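Local atomic coordinates of N6 adenine specific DNA methylase (Encephalitozoon cuniculi, PDB entry 3Q87), a protein that binds S-adenosylmethionine and, as the catalytic subunit Mtq2 partnered with Trm112, probably methylates the translation termination factor eRF1. Residues 68-73 with 104-109; 88-93 with 124-129. All coordinates share one frame; numbering follows the deposited sequence.

Contact 1. Residues 68-73 with 104-109; sequences ADLLCS and REVIDR. With SAM (S-adenosylmethionine), chain D.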
loop_
_atom_site.group_PDB
_atom_site.type_symbol
_atom_site.label_atom_id
_atom_site.label_comp_id
_atom_site.label_asym_id
_atom_site.label_seq_id
_atom_site.Cartn_x
_atom_site.Cartn_y
_atom_site.Cartn_z
ATOM N N ALA B 68 3.130 8.105 1.314
ATOM C CA ALA B 68 2.232 8.530 0.245
ATOM C C ALA B 68 1.013 9.240 0.796
ATOM O O ALA B 68 0.635 9.034 1.948
ATOM C CB ALA B 68 1.793 7.332 -0.582
ATOM N N ASP B 69 0.392 10.058 -0.052
ATOM C CA ASP B 69 -0.840 10.765 0.287
ATOM C C ASP B 69 -2.000 9.935 -0.264
ATOM O O ASP B 69 -2.206 9.872 -1.476
ATOM C CB ASP B 69 -0.803 12.179 -0.324
ATOM C CG ASP B 69 -1.914 13.090 0.196
ATOM O OD1 ASP B 69 -2.925 12.590 0.736
ATOM O OD2 ASP B 69 -1.766 14.315 0.057
ATOM N N LEU B 70 -2.725 9.260 0.624
ATOM C CA LEU B 70 -3.776 8.343 0.206
ATOM C C LEU B 70 -3.268 7.404 -0.899
ATOM O O LEU B 70 -2.263 6.733 -0.698
ATOM C CB LEU B 70 -5.029 9.101 -0.231
ATOM C CG LEU B 70 -5.741 9.948 0.832
ATOM C CD1 LEU B 70 -7.025 10.540 0.252
ATOM C CD2 LEU B 70 -6.059 9.150 2.085
ATOM N N LEU B 71 -3.921 7.406 -2.067
ATOM C CA LEU B 71 -3.709 6.364 -3.072
ATOM C C LEU B 71 -3.083 6.827 -4.392
ATOM O O LEU B 71 -2.884 6.013 -5.290
ATOM C CB LEU B 71 -5.040 5.658 -3.369
ATOM C CG LEU B 71 -5.858 5.165 -2.164
ATOM C CD1 LEU B 71 -7.302 4.866 -2.562
ATOM C CD2 LEU B 71 -5.222 3.957 -1.550
ATOM N N CYS B 72 -2.764 8.116 -4.498
ATOM C CA CYS B 72 -2.295 8.716 -5.753
ATOM C C CYS B 72 -1.126 7.984 -6.389
ATOM O O CYS B 72 -1.025 7.905 -7.618
ATOM C CB CYS B 72 -1.895 10.186 -5.539
ATOM S SG CYS B 72 -3.041 11.163 -4.533
ATOM N N SER B 73 -0.232 7.460 -5.556
ATOM C CA SER B 73 0.956 6.781 -6.056
ATOM C C SER B 73 0.791 5.259 -6.042
ATOM O O SER B 73 1.751 4.509 -6.251
ATOM C CB SER B 73 2.163 7.175 -5.208
ATOM O OG SER B 73 1.949 6.804 -3.854
ATOM N N ARG B 104 -14.321 14.669 8.420
ATOM C CA ARG B 104 -14.637 13.893 7.215
ATOM C C ARG B 104 -13.805 14.213 5.974
ATOM O O ARG B 104 -13.929 13.546 4.940
ATOM C CB ARG B 104 -16.112 14.076 6.861
ATOM C CG ARG B 104 -17.041 13.183 7.645
ATOM C CD ARG B 104 -17.342 11.940 6.852
ATOM N NE ARG B 104 -17.876 12.317 5.548
ATOM C CZ ARG B 104 -19.143 12.661 5.331
ATOM N NH1 ARG B 104 -20.018 12.663 6.329
ATOM N NH2 ARG B 104 -19.536 12.997 4.114
ATOM N N GLU B 105 -12.953 15.219 6.062
ATOM C CA GLU B 105 -12.231 15.668 4.880
ATOM C C GLU B 105 -11.318 14.612 4.247
ATOM O O GLU B 105 -11.260 14.505 3.022
ATOM C CB GLU B 105 -11.483 16.976 5.163
ATOM C CG GLU B 105 -12.453 18.118 5.506
ATOM C CD GLU B 105 -11.802 19.493 5.518
ATOM O OE1 GLU B 105 -10.786 19.686 4.814
ATOM O OE2 GLU B 105 -12.313 20.390 6.227
ATOM N N VAL B 106 -10.605 13.838 5.063
ATOM C CA VAL B 106 -9.732 12.807 4.496
ATOM C C VAL B 106 -10.571 11.604 4.077
ATOM O O VAL B 106 -10.370 11.032 3.004
ATOM C CB VAL B 106 -8.589 12.386 5.460
ATOM C CG1 VAL B 106 -7.636 11.403 4.764
ATOM C CG2 VAL B 106 -7.810 13.599 5.919
ATOM N N ILE B 107 -11.526 11.233 4.924
ATOM C CA ILE B 107 -12.438 10.147 4.603
ATOM C C ILE B 107 -13.086 10.365 3.236
ATOM O O ILE B 107 -13.126 9.455 2.402
ATOM C CB ILE B 107 -13.543 10.021 5.672
ATOM C CG1 ILE B 107 -12.961 9.445 6.958
ATOM C CG2 ILE B 107 -14.718 9.162 5.152
ATOM C CD1 ILE B 107 -13.772 9.790 8.210
ATOM N N ASP B 108 -13.584 11.578 3.019
ATOM C CA ASP B 108 -14.290 11.931 1.792
ATOM C C ASP B 108 -13.344 11.895 0.601
ATOM O O ASP B 108 -13.723 11.461 -0.484
ATOM C CB ASP B 108 -14.929 13.325 1.914
ATOM C CG ASP B 108 -16.176 13.326 2.785
ATOM O OD1 ASP B 108 -16.637 12.226 3.164
ATOM O OD2 ASP B 108 -16.706 14.428 3.081
ATOM N N ARG B 109 -12.110 12.352 0.801
ATOM C CA ARG B 109 -11.110 12.259 -0.256
ATOM C C ARG B 109 -10.813 10.808 -0.606
ATOM O O ARG B 109 -10.661 10.452 -1.783
ATOM C CB ARG B 109 -9.823 12.991 0.137
ATOM C CG ARG B 109 -9.907 14.483 -0.085
ATOM C CD ARG B 109 -8.664 15.233 0.371
ATOM N NE ARG B 109 -7.420 14.684 -0.166
ATOM C CZ ARG B 109 -6.364 14.381 0.586
ATOM N NH1 ARG B 109 -6.406 14.597 1.897
ATOM N NH2 ARG B 109 -5.259 13.892 0.036
HETATM N N SAM D . -3.338 2.312 11.397
HETATM C CA SAM D . -3.036 2.996 12.661
HETATM C C SAM D . -3.939 2.428 13.767
HETATM O O SAM D . -3.636 2.506 14.958
HETATM O OXT SAM D . -5.000 1.871 13.494
HETATM C CB SAM D . -3.081 4.547 12.587
HETATM C CG SAM D . -4.413 5.315 12.398
HETATM S SD SAM D . -4.386 7.153 12.571
HETATM C CE SAM D . -6.030 7.517 13.221
HETATM C "C5'" SAM D . -4.565 7.743 10.868
HETATM C "C4'" SAM D . -3.247 7.551 10.136
HETATM O "O4'" SAM D . -3.359 8.057 8.815
HETATM C "C3'" SAM D . -2.088 8.281 10.799
HETATM O "O3'" SAM D . -1.003 7.387 10.903
HETATM C "C2'" SAM D . -1.742 9.402 9.839
HETATM O "O2'" SAM D . -0.371 9.721 9.798
HETATM C "C1'" SAM D . -2.198 8.810 8.525
HETATM N N9 SAM D . -2.590 9.807 7.540
HETATM C C8 SAM D . -3.132 11.057 7.731
HETATM N N7 SAM D . -3.340 11.602 6.512
HETATM C C5 SAM D . -2.943 10.702 5.563
HETATM C C6 SAM D . -2.936 10.714 4.180
HETATM N N6 SAM D . -3.388 11.780 3.528
HETATM N N1 SAM D . -2.461 9.617 3.480
HETATM C C2 SAM D . -1.992 8.495 4.142
HETATM N N3 SAM D . -2.006 8.487 5.524
HETATM C C4 SAM D . -2.468 9.568 6.206
#
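Arg-109, reaching out from helix 105-113, meets the carboxylate of Asp-69 at about a right angle, the guanidinium and carboxylate planes turned 85° apart. The salt bridge runs from NH2 of Arg-109 to OD1 of Asp-69 over 2.8 Å. OD1 lies close to the guanidinium plane, whereas NH2 approaches from above the carboxylate plane, and the N-H...O angle of 144° leaves the bond bent. A kink at chi3 turns the arginine chain toward Asp-69 and lays its guanidinium over Leu-70, whose CD1 sits 3.8 Å from NH2 of Arg-109, under one face. The same methyl packs against the aliphatic root of the arginine, while CD2 of Leu-70 rests on CG1 of Val-106 at 3.8 Å. Residues 68-73, in the loop that follows strand 65-67, form the adenine end of the cofactor pocket in this Rossmann-like methyltransferase fold. OD1 of Asp-69 also accepts a hydrogen bond from N6 of S-adenosylmethionine (2.9 Å), so a single oxygen is gripped by both ligand and arginine; the positive charge would be expected to stabilise the carboxylate there. Alongside, the backbone N of Leu-70 donates a nearly straight bond, 2.9 Å and 172°, to N1 of the adenine, reading its Watson-Crick edge.

Contact 2. Residues 88-93 with 124-129; sequences YVPDTD and IEANRP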
loop_
_atom_site.group_PDB
_atom_site.type_symbol
_atom_site.label_atom_id
_atom_site.label_comp_id
_atom_site.label_asym_id
_atom_site.label_seq_id
_atom_site.Cartn_x
_atom_site.Cartn_y
_atom_site.Cartn_z
ATOM N N TYR B 88 -9.791 11.057 11.726
ATOM C CA TYR B 88 -11.227 11.218 11.762
ATOM C C TYR B 88 -11.695 12.294 12.756
ATOM O O TYR B 88 -12.891 12.463 12.969
ATOM C CB TYR B 88 -11.885 9.866 12.072
ATOM C CG TYR B 88 -11.462 9.233 13.390
ATOM C CD1 TYR B 88 -11.726 9.864 14.601
ATOM C CD2 TYR B 88 -10.835 7.984 13.422
ATOM C CE1 TYR B 88 -11.357 9.291 15.807
ATOM C CE2 TYR B 88 -10.458 7.394 14.624
ATOM C CZ TYR B 88 -10.721 8.058 15.813
ATOM O OH TYR B 88 -10.358 7.493 17.011
ATOM N N VAL B 89 -10.759 13.022 13.350
ATOM C CA VAL B 89 -11.093 13.954 14.427
ATOM C C VAL B 89 -11.594 15.291 13.884
ATOM O O VAL B 89 -10.874 15.978 13.159
ATOM C CB VAL B 89 -9.898 14.204 15.362
ATOM C CG1 VAL B 89 -10.281 15.231 16.448
ATOM C CG2 VAL B 89 -9.418 12.895 15.986
ATOM N N PRO B 90 -12.837 15.660 14.239
ATOM C CA PRO B 90 -13.498 16.851 13.696
ATOM C C PRO B 90 -12.830 18.141 14.124
ATOM O O PRO B 90 -12.288 18.208 15.223
ATOM C CB PRO B 90 -14.909 16.784 14.308
ATOM C CG PRO B 90 -15.067 15.382 14.798
ATOM C CD PRO B 90 -13.699 14.941 15.195
ATOM N N ASP B 91 -12.857 19.141 13.245
ATOM C CA ASP B 91 -12.483 20.515 13.585
ATOM C C ASP B 91 -11.005 20.747 13.869
ATOM O O ASP B 91 -10.624 21.762 14.457
ATOM C CB ASP B 91 -13.346 21.035 14.736
ATOM C CG ASP B 91 -14.799 21.132 14.350
ATOM O OD1 ASP B 91 -15.066 21.409 13.160
ATOM O OD2 ASP B 91 -15.671 20.915 15.218
ATOM N N THR B 92 -10.170 19.810 13.451
ATOM C CA THR B 92 -8.747 20.080 13.409
ATOM C C THR B 92 -8.181 19.539 12.108
ATOM O O THR B 92 -8.706 18.574 11.545
ATOM C CB THR B 92 -7.990 19.500 14.621
ATOM O OG1 THR B 92 -6.580 19.639 14.414
ATOM C CG2 THR B 92 -8.329 18.037 14.831
ATOM N N ASP B 93 -7.132 20.200 11.632
ATOM C CA ASP B 93 -6.404 19.790 10.443
ATOM C C ASP B 93 -5.008 19.332 10.832
ATOM O O ASP B 93 -4.065 19.432 10.046
ATOM C CB ASP B 93 -6.325 20.950 9.445
ATOM C CG ASP B 93 -7.672 21.256 8.803
ATOM O OD1 ASP B 93 -8.171 20.408 8.025
ATOM O OD2 ASP B 93 -8.231 22.341 9.077
ATOM N N ILE B 124 -16.139 7.233 13.082
ATOM C CA ILE B 124 -16.806 7.432 14.363
ATOM C C ILE B 124 -18.158 8.124 14.169
ATOM O O ILE B 124 -18.441 8.650 13.105
ATOM C CB ILE B 124 -15.932 8.222 15.359
ATOM C CG1 ILE B 124 -15.628 9.616 14.816
ATOM C CG2 ILE B 124 -14.649 7.450 15.670
ATOM C CD1 ILE B 124 -14.977 10.531 15.843
ATOM N N GLU B 125 -18.993 8.110 15.204
ATOM C CA GLU B 125 -20.347 8.641 15.098
ATOM C C GLU B 125 -20.349 10.075 14.574
ATOM O O GLU B 125 -21.207 10.457 13.771
ATOM C CB GLU B 125 -21.050 8.567 16.455
ATOM C CG GLU B 125 -22.561 8.695 16.394
ATOM C CD GLU B 125 -23.215 8.266 17.700
ATOM O OE1 GLU B 125 -23.413 7.045 17.902
ATOM O OE2 GLU B 125 -23.523 9.148 18.528
ATOM N N ALA B 126 -19.376 10.865 15.011
ATOM C CA ALA B 126 -19.322 12.268 14.611
ATOM C C ALA B 126 -19.105 12.473 13.105
ATOM O O ALA B 126 -19.453 13.526 12.558
ATOM C CB ALA B 126 -18.278 13.012 15.418
ATOM N N ASN B 127 -18.544 11.473 12.431
ATOM C CA ASN B 127 -18.314 11.581 10.992
ATOM C C ASN B 127 -19.591 11.450 10.167
ATOM O O ASN B 127 -19.580 11.697 8.962
ATOM C CB ASN B 127 -17.299 10.534 10.524
ATOM C CG ASN B 127 -15.973 10.653 11.240
ATOM O OD1 ASN B 127 -15.543 11.747 11.585
ATOM N ND2 ASN B 127 -15.317 9.529 11.461
ATOM N N ARG B 128 -20.678 11.051 10.824
ATOM C CA ARG B 128 -21.959 10.772 10.173
ATOM C C ARG B 128 -21.848 9.556 9.272
ATOM O O ARG B 128 -21.817 9.683 8.052
ATOM C CB ARG B 128 -22.474 11.992 9.412
ATOM C CG ARG B 128 -22.948 13.113 10.333
ATOM C CD ARG B 128 -23.309 14.384 9.556
ATOM N NE ARG B 128 -23.890 15.420 10.411
ATOM C CZ ARG B 128 -24.113 16.675 10.023
ATOM N NH1 ARG B 128 -23.800 17.060 8.787
ATOM N NH2 ARG B 128 -24.649 17.550 10.870
ATOM N N PRO B 129 -21.786 8.363 9.887
ATOM C CA PRO B 129 -21.489 7.091 9.225
ATOM C C PRO B 129 -22.410 6.835 8.050
ATOM O O PRO B 129 -22.000 6.227 7.054
ATOM C CB PRO B 129 -21.745 6.055 10.325
ATOM C CG PRO B 129 -21.576 6.793 11.589
ATOM C CD PRO B 129 -22.046 8.189 11.323
#
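CG2 of Ile-124 sits over one face of the Tyr-88 ring, 3.9 Å from the ring centroid and 15° off its normal, a CH-pi contact displaced toward the rim. The other branch follows: CD1 of Ile-124 comes to 3.5 Å from CD1 of Tyr-88, so two methyls of one isoleucine bear on the same side of the ring. With chi1 of Tyr-88 at 59°, its CG stands between the backbone N and the carbonyl carbon, which presents the ring's face to the end of strand 118-124. The hydroxyl of Tyr-88 is hydrogen-bonded to Asp-9, giving the far end of the ring a second hold. Beside this tight part, the buried Asn-127 brings its side-chain amide up to CB and the carbonyl of Tyr-88. Farther out the packing thins: CG of Pro-90 merely touches CB of Ala-126, at 4.0 Å, and both residues are partly exposed, near the turn from Val-89 to Thr-92 and the short 3-10 segment 125-127. Tyr-88 ends the sequence Asn-85, Pro-86, Pro-87, Tyr-88, the NPPY signature of PrmC-related and N6-adenine methyltransferases; Asn-85 binds S-adenosylmethionine, and the loop is held here against the C-terminal end of the neighbouring parallel strand.

Both contacts are partly buried and flank the cofactor pocket, with centres about 15 Å apart. Contact 1 closes the adenine end and relies on charge, with a salt bridge beside apolar packing; contact 2 lies nearer the methionine end, where an aromatic face and aliphatic groups do the work. Their segments alternate along the chain: the loop 88-93 leads on to helix 105-113 of contact 1, and strand 118-124 then returns to contact 2. They also meet directly. NH1 of Arg-104 probably donates a hydrogen bond to the backbone O of Asn-127, and CD1 of Ile-107 packs on the Asn-127 side chain, joining the start of helix 105-113 to segment 124-129.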